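Local coordinates for FBP protein (Leishmania major, PDB 5OEZ), which probably hydrolyses fructose 1,6-bisphosphate to fructose 6-phosphate and phosphate, a step of gluconeogenesis, as a magnesium-dependent homotetramer, at residues V180-H185 with M288-E293. Sequence-based numbering, arbitrary orientation.
Sequences VLTSGH and MAMIVE
Thr182 OG1 is gripped by the turn that ends its strand: Gly184 N donates to it over 3.2 Å, nearly straight at 167°, and a second hydrogen bond joins it to Gly186 O. OG1 stands anti to the backbone N (chi1 -176°), a rotation that turns the methyl CG2 to helix 281-294. Thr182 CG2 sits 4.0 Å from Ile291 CG1 and 4.1 Å from Met290 CG, so Thr182 serves the turn with its hydroxyl and the apolar interface with its methyl. Met290 runs fully extended from the helix past that methyl, and its tip CE comes to 3.8 Å from Gly184 N, lying against the turn backbone. Further back along the strand, Val180 CG1 meets Ile291 CG2 at 4.3 Å, a looser touch. Tyr170 of the adjoining strand and Leu260 of helix 252-262 also pack on Ile291. Strand 180-182 and helix 288-293 run almost perpendicular, at 83°, their axes approaching to 8.5 Å. On another side of the turn, the Ser183 side chain touches Phe28, an AMP-binding residue. The arrangement is an ST turn closing a strand of the N-terminal domain sheet, packed apolarly against a C-terminal domain helix, within the two-domain fold of class 1 fructose-1,6-bisphosphatases.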
# COMPACT_ATOMS: atom_id res chain seq x y z
N VAL C 180 -12.37 6.55 15.99
CA VAL C 180 -12.86 7.62 16.86
C VAL C 180 -13.00 7.00 18.25
O VAL C 180 -13.53 5.91 18.39
CB VAL C 180 -14.20 8.14 16.33
CG1 VAL C 180 -14.82 9.18 17.25
CG2 VAL C 180 -14.00 8.74 14.94
N LEU C 181 -12.56 7.72 19.27
CA LEU C 181 -12.32 7.14 20.57
C LEU C 181 -12.62 8.14 21.67
O LEU C 181 -12.38 9.34 21.48
CB LEU C 181 -10.83 6.76 20.61
CG LEU C 181 -10.22 6.18 21.88
CD1 LEU C 181 -10.86 4.84 22.25
CD2 LEU C 181 -8.73 6.01 21.67
N THR C 182 -13.09 7.66 22.82
CA THR C 182 -13.17 8.49 24.03
C THR C 182 -12.72 7.68 25.24
O THR C 182 -12.94 6.47 25.28
CB THR C 182 -14.60 9.07 24.29
OG1 THR C 182 -14.58 9.94 25.44
CG2 THR C 182 -15.65 7.99 24.52
N SER C 183 -12.13 8.37 26.22
CA SER C 183 -11.83 7.80 27.55
C SER C 183 -12.43 8.63 28.69
O SER C 183 -11.95 8.58 29.81
CB SER C 183 -10.30 7.71 27.76
OG SER C 183 -9.80 6.62 27.01
N GLY C 184 -13.48 9.40 28.41
CA GLY C 184 -14.14 10.23 29.43
C GLY C 184 -13.75 11.69 29.43
O GLY C 184 -14.27 12.46 30.21
N HIS C 185 -12.86 12.09 28.52
CA HIS C 185 -12.40 13.48 28.43
C HIS C 185 -12.47 13.99 26.98
O HIS C 185 -11.51 14.50 26.44
CB HIS C 185 -10.97 13.58 29.01
CG HIS C 185 -10.87 13.03 30.40
ND1 HIS C 185 -10.41 11.75 30.67
CD2 HIS C 185 -11.23 13.55 31.59
CE1 HIS C 185 -10.47 11.53 31.97
NE2 HIS C 185 -10.96 12.61 32.55
N MET C 288 -21.77 3.98 21.51
CA MET C 288 -22.10 5.15 20.71
C MET C 288 -22.65 6.30 21.54
O MET C 288 -22.35 7.46 21.27
CB MET C 288 -23.09 4.80 19.59
CG MET C 288 -22.53 3.98 18.42
SD MET C 288 -20.98 4.52 17.61
CE MET C 288 -20.82 6.27 17.96
N ALA C 289 -23.49 5.99 22.53
CA ALA C 289 -24.01 7.04 23.41
C ALA C 289 -22.88 7.78 24.15
O ALA C 289 -22.94 9.00 24.30
CB ALA C 289 -25.00 6.44 24.41
N MET C 290 -21.88 7.04 24.64
CA MET C 290 -20.75 7.67 25.36
C MET C 290 -19.97 8.59 24.43
O MET C 290 -19.58 9.67 24.82
CB MET C 290 -19.80 6.62 25.95
CG MET C 290 -18.82 7.20 26.97
SD MET C 290 -17.59 6.01 27.53
CE MET C 290 -16.49 7.07 28.48
N ILE C 291 -19.76 8.17 23.20
CA ILE C 291 -19.07 9.01 22.23
C ILE C 291 -19.85 10.29 21.92
O ILE C 291 -19.29 11.38 22.00
CB ILE C 291 -18.78 8.23 20.94
CG1 ILE C 291 -17.73 7.15 21.22
CG2 ILE C 291 -18.27 9.16 19.85
CD1 ILE C 291 -17.84 5.96 20.30
N VAL C 292 -21.14 10.15 21.63
CA VAL C 292 -22.01 11.29 21.32
C VAL C 292 -22.08 12.26 22.50
O VAL C 292 -22.01 13.47 22.30
CB VAL C 292 -23.43 10.82 20.89
CG1 VAL C 292 -24.45 11.95 20.87
CG2 VAL C 292 -23.37 10.15 19.53
N GLU C 293 -22.24 11.76 23.72
CA GLU C 293 -22.28 12.68 24.89
C GLU C 293 -20.96 13.41 25.09
O GLU C 293 -20.95 14.60 25.34
CB GLU C 293 -22.66 11.94 26.19
CG GLU C 293 -24.13 11.56 26.32
CD GLU C 293 -24.55 11.18 27.74
OE1 GLU C 293 -23.74 11.37 28.69
OE2 GLU C 293 -25.70 10.70 27.93